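Local coordinates for UDP-N-Acetylenolpyruvylglucosamine Reductase (Thermus caldophilus, PDB 2GQT), which reduces UDP-N-acetylenolpyruvylglucosamine with the help of a bound FAD cofactor, a step in making the precursors of bacterial cell-wall peptidoglycan, at residues N50-D55 with K245-L250; C199-P204 with L258-E263; Q207-L212 with H232-V237. One frame throughout, in Å; residues are numbered along the deposited sequence.

Contact 1 (N50-D55 with K245-L250); sequences NLLVLD and KDVLEL. With FAD (flavin-adenine dinucleotide), chain C.
Leu52 and Leu54, just past the FAD-binding Asn50 and Leu51, reach the first turns of helix 244-257, where Val247 and Leu248 meet them. The contact thus packs a strand of the FAD-binding part against a helix of the C-terminal domain and joins the two. Its apolar part is made by methyl groups. In Leu52, CG stands anti to the backbone N (chi1 172°); beyond it CD2 lies 3.7 Å from CD2 of Leu248 and also touches Val247 CG1, while CD1 meets Val247 alone, 4.0 Å from its CG1. Leu54 instead crosses Leu248 at about a right angle, with its CD2 packed 3.5 Å from Leu248 CD1.

The polar part belongs to Asp55. Its OD2 accepts from the backbone N of Lys245 at 3.0 Å, on the syn side and 26° out of the carboxylate plane. OD1 takes the N-H of Ala244, so one carboxylate grips two successive amides at the start of the helix, where its charge would probably be favoured by the helix dipole. The Lys245 amine stays well clear, 6.4 Å from NZ to Asp55 OD2, too far for a salt bridge.

At the other end of 50-55 the partner is FAD: Asn50 N donates to phosphate oxygen O1A at 2.8 Å, and Leu51 CG packs 3.5 Å from the same O1A.

Strand 51-53 runs parallel to strand 265-267, bonded through Leu52 to Glu265 and Trp267. Leu52 and Leu54 also touch Val266 of that strand, and Val247 rests on Trp264 and on Ala226 of strand 226-228.

Contact 2 (C199-P204 with L258-E263); sequences CAFKNP and LPLELE
Phe201 and Leu262 face each other in a single antiparallel beta bridge, a non-hydrogen-bonded pair, that joins two loops of the C-terminal domain. The loop 199-204 begins with Cys199, assigned as the proton donor of the active site.

Two backbone bonds frame the pair. Glu263 N donates to Ala200 O at 2.7 Å, and Lys202 N donates to Glu261 O at 2.9 Å. The remaining backbone polar atoms of that second pair, Lys202 O and Glu261 N, do not bond directly: a water donates to Lys202 O at 2.8 Å and accepts from Glu261 N at 2.9 Å, taking the place of the second bond. Outside the two loops, Phe201 N is satisfied by Asn234 OD1, and Leu260 O accepts from Gln255 NE2.

The Lys202 chain is extended until its last bend (chi4 70°), where NZ turns to donate to Leu262 O at 2.7 Å, tilted 22° from the carbonyl plane. Its salt bridge to Glu263 OE1 is long, at 3.8 Å. Glu263 also touches Arg152, the other assigned active-site residue.

On the apolar side, Leu260 CD1 lies over one face of the Phe201 ring, 25° off the normal, while Leu262 CD2 approaches obliquely near CE2. An alanine in place of Phe201 would probably open a gap between Leu260, Leu262 and the helix residues Val251 and Val254. Beyond the ring, Leu260 turns its other methyl to the proline, with CD2 packed 3.6 Å from Pro204 CG.

Contact 3 (Q207-L212 with H232-V237); sequences QSAGRL and HGNFIV
Asn234 lies against the start of helix 209-215, and its side chain can be followed atom by atom across Gly210 and Ala209. CB is 3.8 Å from Gly210 CA. CG, set anti to the backbone N (chi1 -153°), is carried past the glycine to within 3.7 Å of Ala209 CB. At the tip, ND2 lies 3.6 Å from that same methyl and makes a weak hydrogen bond to a water that accepts from Gly210 N. The OD1 end is held by Phe201 of the Cys199 loop. The amide thus lies between the helix start and that loop, where it also touches the Cys199 side chain.

The backbones come close, with the CA atoms of Gly210 and Asn234 4.3 Å apart. A side chain on Gly210 would run into His232 CE1, and one on Gly233 would run into Gly210 O. A second water spans the gap, accepting from Gly233 N at 3.0 Å and donating weakly to Gly210 O. Both polar links between the segments therefore run through water.

His232 opens the type I turn that ends at Phe235. CE1 of its imidazole comes obliquely to 4.1 Å from Gly210 CA. Its ND1 accepts from Asn234 N at 3.1 Å, with the donor only 1° out of the ring plane. Phe235 CE1 sits 3.6 Å above the centre of one face of the His232 ring.

Ser208, at the N-cap of helix 209-215, accepts weakly from Arg211 N. After the turn, Val237 pairs with Met227 of strand 226-228, while Ile236 packs on Leu250 and Val251 of helix 244-257.

From the N terminus, 50-55 comes first, in the FAD-binding domain, and waits almost two hundred residues for its partner in helix 244-257. Inside that loop, 199-204 opens contact 2, and 207-212 and 232-237 follow to close contact 3. Then 245-250 closes contact 1, and 258-263 closes contact 2. Contacts 1 and 2 therefore cross, while contact 3 nests within both. Contact 1 ties the cofactor-binding part of the fold to the C-terminal domain; the other two lie within that domain, their centres about 8 Å apart. Asn203 OD1 probably bonds to Ala209 N, and Leu250 packs against Ile236, linking neighbouring contacts.

Contact 1 (N50-D55 with K245-L250)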
loop_
_atom_site.group_PDB
_atom_site.type_symbol
_atom_site.label_atom_id
_atom_site.label_comp_id
_atom_site.label_asym_id
_atom_site.label_seq_id
_atom_site.Cartn_x
_atom_site.Cartn_y
_atom_site.Cartn_z
ATOM N N ASN A 50 -2.763 -0.700 -3.051
ATOM C CA ASN A 50 -2.220 -1.725 -3.951
ATOM C C ASN A 50 -3.228 -2.800 -4.353
ATOM O O ASN A 50 -2.843 -3.826 -4.934
ATOM C CB ASN A 50 -0.951 -2.379 -3.389
ATOM C CG ASN A 50 -0.161 -3.135 -4.463
ATOM O OD1 ASN A 50 0.209 -4.297 -4.286
ATOM N ND2 ASN A 50 0.051 -2.489 -5.601
ATOM N N LEU A 51 -4.508 -2.550 -4.084
ATOM C CA LEU A 51 -5.547 -3.558 -4.301
ATOM C C LEU A 51 -6.388 -3.327 -5.538
ATOM O O LEU A 51 -6.888 -2.220 -5.769
ATOM C CB LEU A 51 -6.497 -3.627 -3.101
ATOM C CG LEU A 51 -5.865 -4.066 -1.775
ATOM C CD1 LEU A 51 -6.895 -4.027 -0.672
ATOM C CD2 LEU A 51 -5.249 -5.449 -1.860
ATOM N N LEU A 52 -6.542 -4.394 -6.310
ATOM C CA LEU A 52 -7.579 -4.481 -7.328
ATOM C C LEU A 52 -8.653 -5.438 -6.798
ATOM O O LEU A 52 -8.463 -6.645 -6.774
ATOM C CB LEU A 52 -6.991 -4.989 -8.651
ATOM C CG LEU A 52 -7.967 -5.327 -9.781
ATOM C CD1 LEU A 52 -8.925 -4.186 -10.054
ATOM C CD2 LEU A 52 -7.223 -5.727 -11.042
ATOM N N VAL A 53 -9.759 -4.882 -6.327
ATOM C CA VAL A 53 -10.823 -5.688 -5.740
ATOM C C VAL A 53 -11.882 -5.918 -6.792
ATOM O O VAL A 53 -12.375 -4.972 -7.398
ATOM C CB VAL A 53 -11.429 -5.020 -4.487
ATOM C CG1 VAL A 53 -12.525 -5.913 -3.898
ATOM C CG2 VAL A 53 -10.336 -4.749 -3.455
ATOM N N LEU A 54 -12.209 -7.188 -7.014
ATOM C CA LEU A 54 -13.159 -7.564 -8.049
ATOM C C LEU A 54 -14.583 -7.157 -7.687
ATOM O O LEU A 54 -14.898 -6.866 -6.522
ATOM C CB LEU A 54 -13.005 -9.048 -8.419
ATOM C CG LEU A 54 -11.606 -9.403 -8.962
ATOM C CD1 LEU A 54 -11.580 -10.751 -9.639
ATOM C CD2 LEU A 54 -11.049 -8.337 -9.909
ATOM N N ASP A 55 -15.436 -7.112 -8.703
ATOM C CA ASP A 55 -16.771 -6.560 -8.556
ATOM C C ASP A 55 -17.644 -7.393 -7.626
ATOM O O ASP A 55 -18.606 -6.875 -7.069
ATOM C CB ASP A 55 -17.416 -6.400 -9.933
ATOM C CG ASP A 55 -16.638 -5.446 -10.835
ATOM O OD1 ASP A 55 -16.323 -4.320 -10.382
ATOM O OD2 ASP A 55 -16.331 -5.825 -11.994
ATOM N N LYS A 245 -13.884 -5.467 -13.751
ATOM C CA LYS A 245 -13.884 -6.240 -14.998
ATOM C C LYS A 245 -13.196 -5.488 -16.142
ATOM O O LYS A 245 -12.463 -6.082 -16.940
ATOM C CB LYS A 245 -15.324 -6.618 -15.371
ATOM C CG LYS A 245 -15.538 -7.050 -16.805
ATOM C CD LYS A 245 -16.945 -7.553 -17.022
ATOM C CE LYS A 245 -17.970 -6.441 -17.002
ATOM N NZ LYS A 245 -19.249 -6.925 -17.599
ATOM N N ASP A 246 -13.443 -4.182 -16.202
ATOM C CA ASP A 246 -12.843 -3.310 -17.215
ATOM C C ASP A 246 -11.345 -3.176 -17.005
ATOM O O ASP A 246 -10.574 -3.226 -17.960
ATOM C CB ASP A 246 -13.454 -1.915 -17.160
ATOM C CG ASP A 246 -14.949 -1.927 -17.311
ATOM O OD1 ASP A 246 -15.437 -2.601 -18.238
ATOM O OD2 ASP A 246 -15.629 -1.248 -16.506
ATOM N N VAL A 247 -10.944 -2.986 -15.751
ATOM C CA VAL A 247 -9.532 -2.919 -15.400
ATOM C C VAL A 247 -8.823 -4.222 -15.795
ATOM O O VAL A 247 -7.761 -4.175 -16.420
ATOM C CB VAL A 247 -9.336 -2.621 -13.898
ATOM C CG1 VAL A 247 -7.858 -2.657 -13.549
ATOM C CG2 VAL A 247 -9.955 -1.277 -13.539
ATOM N N LEU A 248 -9.403 -5.373 -15.445
ATOM C CA LEU A 248 -8.800 -6.674 -15.798
ATOM C C LEU A 248 -8.686 -6.870 -17.304
ATOM O O LEU A 248 -7.692 -7.401 -17.790
ATOM C CB LEU A 248 -9.578 -7.847 -15.195
ATOM C CG LEU A 248 -9.454 -8.126 -13.692
ATOM C CD1 LEU A 248 -10.475 -9.181 -13.305
ATOM C CD2 LEU A 248 -8.044 -8.559 -13.282
ATOM N N GLU A 249 -9.700 -6.431 -18.038
ATOM C CA GLU A 249 -9.645 -6.514 -19.493
ATOM C C GLU A 249 -8.486 -5.692 -20.052
ATOM O O GLU A 249 -7.755 -6.150 -20.929
ATOM C CB GLU A 249 -10.960 -6.063 -20.107
ATOM C CG GLU A 249 -11.047 -6.361 -21.592
ATOM C CD GLU A 249 -12.415 -6.095 -22.170
ATOM O OE1 GLU A 249 -12.493 -5.749 -23.366
ATOM O OE2 GLU A 249 -13.413 -6.225 -21.431
ATOM N N LEU A 250 -8.304 -4.484 -19.533
ATOM C CA LEU A 250 -7.187 -3.654 -19.939
ATOM C C LEU A 250 -5.838 -4.286 -19.596
ATOM O O LEU A 250 -4.903 -4.235 -20.399
ATOM C CB LEU A 250 -7.318 -2.282 -19.302
ATOM C CG LEU A 250 -6.375 -1.192 -19.771
ATOM C CD1 LEU A 250 -6.423 -1.011 -21.294
ATOM C CD2 LEU A 250 -6.721 0.096 -19.052
HETATM P PA FAD C . -3.409 -2.145 0.887
HETATM O O1A FAD C . -3.452 -1.837 -0.552
HETATM O O2A FAD C . -4.573 -1.843 1.749
HETATM O O5B FAD C . -3.034 -3.669 1.124
HETATM C C5B FAD C . -1.924 -4.237 0.420
HETATM C C4B FAD C . -1.536 -5.557 1.050
HETATM O O4B FAD C . -1.063 -5.305 2.389
HETATM C C3B FAD C . -2.692 -6.559 1.182
HETATM O O3B FAD C . -2.142 -7.872 1.072
HETATM C C2B FAD C . -3.178 -6.306 2.604
HETATM O O2B FAD C . -3.841 -7.442 3.157
HETATM C C1B FAD C . -1.862 -6.079 3.318
HETATM N N9A FAD C . -1.947 -5.316 4.581
HETATM C C8A FAD C . -2.412 -4.066 4.737
HETATM N N7A FAD C . -2.299 -3.719 6.021
HETATM C C5A FAD C . -1.735 -4.738 6.679
HETATM C C6A FAD C . -1.385 -4.983 8.012
HETATM N N6A FAD C . -1.553 -4.079 8.986
HETATM N N1A FAD C . -0.831 -6.173 8.320
HETATM C C2A FAD C . -0.639 -7.113 7.383
HETATM N N3A FAD C . -0.967 -6.938 6.106
HETATM C C4A FAD C . -1.519 -5.760 5.756
HETATM N N1 FAD C . 4.413 1.180 -3.817
HETATM C C2 FAD C . 5.785 1.210 -3.693
HETATM O O2 FAD C . 6.377 0.240 -3.241
HETATM N N3 FAD C . 6.496 2.332 -4.110
HETATM C C4 FAD C . 5.856 3.451 -4.630
HETATM O O4 FAD C . 6.520 4.432 -4.979
HETATM C C4X FAD C . 4.467 3.414 -4.741
HETATM N N5 FAD C . 3.785 4.509 -5.266
HETATM C C5X FAD C . 2.385 4.488 -5.312
HETATM C C6 FAD C . 1.707 5.616 -5.776
HETATM C C7 FAD C . 0.317 5.638 -5.824
HETATM C C7M FAD C . -0.406 6.894 -6.326
HETATM C C8 FAD C . -0.398 4.510 -5.408
HETATM C C8M FAD C . -1.932 4.512 -5.459
HETATM C C9 FAD C . 0.280 3.381 -4.954
HETATM C C9A FAD C . 1.673 3.355 -4.899
HETATM N N10 FAD C . 2.370 2.224 -4.441
HETATM C C10 FAD C . 3.758 2.279 -4.336
HETATM C "C1'" FAD C . 1.675 0.958 -4.087
HETATM C "C2'" FAD C . 1.163 0.955 -2.638
HETATM O "O2'" FAD C . 1.072 2.298 -2.123
HETATM C "C3'" FAD C . 2.060 0.141 -1.704
HETATM O "O3'" FAD C . 2.084 -1.229 -2.128
HETATM C "C4'" FAD C . 1.605 0.246 -0.242
HETATM O "O4'" FAD C . 2.594 -0.344 0.603
HETATM C "C5'" FAD C . 0.257 -0.418 0.026
HETATM O "O5'" FAD C . -0.122 -0.062 1.357
HETATM P P FAD C . -1.669 0.053 1.730
HETATM O O1P FAD C . -1.728 0.382 3.167
HETATM O O2P FAD C . -2.406 0.891 0.760
HETATM O O3P FAD C . -2.082 -1.490 1.557
#

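Contact 2 (C199-P204 with L258-E263)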
loop_
_atom_site.group_PDB
_atom_site.type_symbol
_atom_site.label_atom_id
_atom_site.label_comp_id
_atom_site.label_asym_id
_atom_site.label_seq_id
_atom_site.Cartn_x
_atom_site.Cartn_y
_atom_site.Cartn_z
ATOM N N CYS A 199 1.691 1.872 -9.674
ATOM C CA CYS A 199 2.200 1.081 -10.790
ATOM C C CYS A 199 1.412 -0.226 -10.936
ATOM O O CYS A 199 1.373 -1.044 -10.008
ATOM C CB CYS A 199 3.698 0.810 -10.616
ATOM S SG CYS A 199 4.771 2.267 -10.837
ATOM N N ALA A 200 0.754 -0.391 -12.086
ATOM C CA ALA A 200 -0.011 -1.603 -12.401
ATOM C C ALA A 200 0.877 -2.828 -12.489
ATOM O O ALA A 200 0.547 -3.884 -11.941
ATOM C CB ALA A 200 -0.776 -1.424 -13.716
ATOM N N PHE A 201 2.001 -2.672 -13.183
ATOM C CA PHE A 201 2.868 -3.787 -13.534
ATOM C C PHE A 201 4.227 -3.710 -12.857
ATOM O O PHE A 201 4.701 -2.623 -12.516
ATOM C CB PHE A 201 3.046 -3.868 -15.058
ATOM C CG PHE A 201 1.770 -4.166 -15.796
ATOM C CD1 PHE A 201 1.059 -3.153 -16.431
ATOM C CD2 PHE A 201 1.270 -5.459 -15.840
ATOM C CE1 PHE A 201 -0.133 -3.432 -17.096
ATOM C CE2 PHE A 201 0.075 -5.744 -16.502
ATOM C CZ PHE A 201 -0.620 -4.729 -17.135
ATOM N N LYS A 202 4.822 -4.887 -12.670
ATOM C CA LYS A 202 6.221 -5.032 -12.266
ATOM C C LYS A 202 7.135 -4.762 -13.459
ATOM O O LYS A 202 6.724 -4.910 -14.607
ATOM C CB LYS A 202 6.485 -6.465 -11.799
ATOM C CG LYS A 202 5.781 -6.872 -10.522
ATOM C CD LYS A 202 6.112 -8.317 -10.165
ATOM C CE LYS A 202 5.674 -8.669 -8.751
ATOM N NZ LYS A 202 4.199 -8.743 -8.628
ATOM N N ASN A 203 8.388 -4.415 -13.183
ATOM C CA ASN A 203 9.394 -4.286 -14.234
ATOM C C ASN A 203 10.126 -5.607 -14.496
ATOM O O ASN A 203 10.584 -6.260 -13.551
ATOM C CB ASN A 203 10.399 -3.185 -13.884
ATOM C CG ASN A 203 9.763 -1.809 -13.789
ATOM O OD1 ASN A 203 8.774 -1.513 -14.460
ATOM N ND2 ASN A 203 10.340 -0.953 -12.957
ATOM N N PRO A 204 10.228 -6.019 -15.776
ATOM C CA PRO A 204 11.079 -7.160 -16.102
ATOM C C PRO A 204 12.546 -6.830 -15.814
ATOM O O PRO A 204 12.894 -5.645 -15.754
ATOM C CB PRO A 204 10.864 -7.340 -17.611
ATOM C CG PRO A 204 9.591 -6.642 -17.909
ATOM C CD PRO A 204 9.565 -5.481 -16.975
ATOM N N LEU A 258 2.932 -7.463 -24.057
ATOM C CA LEU A 258 4.137 -7.423 -23.225
ATOM C C LEU A 258 4.026 -8.456 -22.103
ATOM O O LEU A 258 3.012 -8.508 -21.421
ATOM C CB LEU A 258 4.330 -6.024 -22.625
ATOM C CG LEU A 258 4.679 -4.866 -23.568
ATOM C CD1 LEU A 258 4.294 -3.530 -22.958
ATOM C CD2 LEU A 258 6.161 -4.907 -23.948
ATOM N N PRO A 259 5.063 -9.306 -21.931
ATOM C CA PRO A 259 5.040 -10.270 -20.828
ATOM C C PRO A 259 5.241 -9.607 -19.451
ATOM O O PRO A 259 6.276 -9.794 -18.800
ATOM C CB PRO A 259 6.201 -11.208 -21.166
ATOM C CG PRO A 259 7.150 -10.358 -21.917
ATOM C CD PRO A 259 6.296 -9.425 -22.735
ATOM N N LEU A 260 4.247 -8.835 -19.017
ATOM C CA LEU A 260 4.307 -8.139 -17.731
ATOM C C LEU A 260 3.432 -8.822 -16.686
ATOM O O LEU A 260 2.344 -9.309 -17.001
ATOM C CB LEU A 260 3.871 -6.681 -17.900
ATOM C CG LEU A 260 4.734 -5.752 -18.765
ATOM C CD1 LEU A 260 4.061 -4.406 -18.951
ATOM C CD2 LEU A 260 6.121 -5.576 -18.167
ATOM N N GLU A 261 3.917 -8.855 -15.442
ATOM C CA GLU A 261 3.151 -9.382 -14.311
ATOM C C GLU A 261 2.590 -8.219 -13.499
ATOM O O GLU A 261 3.218 -7.162 -13.403
ATOM C CB GLU A 261 4.017 -10.292 -13.421
ATOM C CG GLU A 261 4.466 -11.612 -14.072
ATOM C CD GLU A 261 3.320 -12.587 -14.335
ATOM O OE1 GLU A 261 2.407 -12.707 -13.486
ATOM O OE2 GLU A 261 3.336 -13.250 -15.397
ATOM N N LEU A 262 1.410 -8.422 -12.916
ATOM C CA LEU A 262 0.775 -7.408 -12.076
ATOM C C LEU A 262 1.548 -7.137 -10.799
ATOM O O LEU A 262 2.018 -8.064 -10.133
ATOM C CB LEU A 262 -0.639 -7.832 -11.693
ATOM C CG LEU A 262 -1.779 -7.528 -12.653
ATOM C CD1 LEU A 262 -3.077 -8.004 -12.026
ATOM C CD2 LEU A 262 -1.851 -6.037 -12.970
ATOM N N GLU A 263 1.666 -5.860 -10.466
ATOM C CA GLU A 263 2.171 -5.433 -9.165
ATOM C C GLU A 263 1.018 -5.423 -8.149
ATOM O O GLU A 263 1.215 -5.744 -6.973
ATOM C CB GLU A 263 2.816 -4.051 -9.289
ATOM C CG GLU A 263 3.348 -3.446 -7.992
ATOM C CD GLU A 263 4.643 -4.081 -7.487
ATOM O OE1 GLU A 263 5.079 -5.113 -8.028
ATOM O OE2 GLU A 263 5.224 -3.547 -6.520
HETATM O O HOH W 1 6.492 -7.639 -15.085
#

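Contact 3 (Q207-L212 with H232-V237)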
loop_
_atom_site.group_PDB
_atom_site.type_symbol
_atom_site.label_atom_id
_atom_site.label_comp_id
_atom_site.label_asym_id
_atom_site.label_seq_id
_atom_site.Cartn_x
_atom_site.Cartn_y
_atom_site.Cartn_z
ATOM N N GLN A 207 14.451 -3.874 -17.566
ATOM C CA GLN A 207 13.432 -3.228 -18.391
ATOM C C GLN A 207 12.539 -2.334 -17.532
ATOM O O GLN A 207 12.555 -2.430 -16.303
ATOM C CB GLN A 207 12.589 -4.284 -19.121
ATOM C CG GLN A 207 13.353 -5.104 -20.169
ATOM C CD GLN A 207 12.644 -6.401 -20.553
ATOM O OE1 GLN A 207 11.432 -6.422 -20.782
ATOM N NE2 GLN A 207 13.403 -7.489 -20.630
ATOM N N SER A 208 11.765 -1.466 -18.183
ATOM C CA SER A 208 10.814 -0.588 -17.496
ATOM C C SER A 208 9.409 -0.766 -18.053
ATOM O O SER A 208 9.185 -0.554 -19.243
ATOM C CB SER A 208 11.232 0.878 -17.632
ATOM O OG SER A 208 10.157 1.753 -17.326
ATOM N N ALA A 209 8.469 -1.144 -17.186
ATOM C CA ALA A 209 7.069 -1.342 -17.583
ATOM C C ALA A 209 6.455 -0.096 -18.233
ATOM O O ALA A 209 5.877 -0.190 -19.315
ATOM C CB ALA A 209 6.233 -1.802 -16.394
ATOM N N GLY A 210 6.597 1.057 -17.587
ATOM C CA GLY A 210 6.051 2.309 -18.107
ATOM C C GLY A 210 6.585 2.665 -19.481
ATOM O O GLY A 210 5.820 3.004 -20.385
ATOM N N ARG A 211 7.906 2.572 -19.635
ATOM C CA ARG A 211 8.563 2.859 -20.908
ATOM C C ARG A 211 8.164 1.850 -21.986
ATOM O O ARG A 211 7.888 2.240 -23.125
ATOM C CB ARG A 211 10.086 2.910 -20.739
ATOM C CG ARG A 211 10.793 3.795 -21.754
ATOM C CD ARG A 211 12.248 4.050 -21.378
ATOM N NE ARG A 211 12.384 4.524 -20.004
ATOM C CZ ARG A 211 13.075 3.900 -19.052
ATOM N NH1 ARG A 211 13.729 2.774 -19.315
ATOM N NH2 ARG A 211 13.127 4.414 -17.834
ATOM N N LEU A 212 8.114 0.563 -21.626
ATOM C CA LEU A 212 7.695 -0.485 -22.566
ATOM C C LEU A 212 6.270 -0.245 -23.058
ATOM O O LEU A 212 6.003 -0.316 -24.254
ATOM C CB LEU A 212 7.800 -1.891 -21.955
ATOM C CG LEU A 212 9.183 -2.547 -21.825
ATOM C CD1 LEU A 212 9.087 -3.783 -20.936
ATOM C CD2 LEU A 212 9.795 -2.911 -23.181
ATOM N N HIS A 232 1.477 8.446 -17.928
ATOM C CA HIS A 232 2.434 7.421 -17.517
ATOM C C HIS A 232 1.892 6.043 -17.865
ATOM O O HIS A 232 0.814 5.669 -17.403
ATOM C CB HIS A 232 2.676 7.516 -16.006
ATOM C CG HIS A 232 3.887 6.775 -15.532
ATOM N ND1 HIS A 232 4.049 5.413 -15.693
ATOM C CD2 HIS A 232 4.985 7.209 -14.869
ATOM C CE1 HIS A 232 5.197 5.044 -15.153
ATOM N NE2 HIS A 232 5.786 6.116 -14.650
ATOM N N GLY A 233 2.654 5.294 -18.657
ATOM C CA GLY A 233 2.207 4.008 -19.184
ATOM C C GLY A 233 1.901 2.935 -18.161
ATOM O O GLY A 233 1.083 2.050 -18.421
ATOM N N ASN A 234 2.543 3.019 -16.997
ATOM C CA ASN A 234 2.354 2.015 -15.946
ATOM C C ASN A 234 1.243 2.367 -14.953
ATOM O O ASN A 234 1.171 1.809 -13.856
ATOM C CB ASN A 234 3.668 1.724 -15.210
ATOM C CG ASN A 234 3.705 0.316 -14.614
ATOM O OD1 ASN A 234 2.891 -0.543 -14.961
ATOM N ND2 ASN A 234 4.649 0.080 -13.707
ATOM N N PHE A 235 0.367 3.291 -15.333
ATOM C CA PHE A 235 -0.788 3.626 -14.513
ATOM C C PHE A 235 -2.081 3.388 -15.276
ATOM O O PHE A 235 -2.253 3.860 -16.405
ATOM C CB PHE A 235 -0.707 5.066 -14.009
ATOM C CG PHE A 235 0.327 5.268 -12.939
ATOM C CD1 PHE A 235 1.674 5.389 -13.265
ATOM C CD2 PHE A 235 -0.042 5.335 -11.601
ATOM C CE1 PHE A 235 2.636 5.566 -12.280
ATOM C CE2 PHE A 235 0.919 5.522 -10.604
ATOM C CZ PHE A 235 2.261 5.636 -10.950
ATOM N N ILE A 236 -2.968 2.605 -14.670
ATOM C CA ILE A 236 -4.331 2.488 -15.151
ATOM C C ILE A 236 -5.197 3.355 -14.265
ATOM O O ILE A 236 -5.172 3.255 -13.023
ATOM C CB ILE A 236 -4.826 1.030 -15.185
ATOM C CG1 ILE A 236 -4.059 0.267 -16.269
ATOM C CG2 ILE A 236 -6.348 0.971 -15.414
ATOM C CD1 ILE A 236 -4.170 -1.252 -16.192
ATOM N N VAL A 237 -5.955 4.229 -14.899
ATOM C CA VAL A 237 -6.765 5.168 -14.163
ATOM C C VAL A 237 -8.265 4.911 -14.346
ATOM O O VAL A 237 -8.717 4.361 -15.366
ATOM C CB VAL A 237 -6.358 6.626 -14.499
ATOM C CG1 VAL A 237 -4.886 6.876 -14.130
ATOM C CG2 VAL A 237 -6.596 6.926 -15.971
HETATM O O HOH W 2 7.286 1.917 -14.758
HETATM O O HOH W 3 5.370 6.245 -19.495
#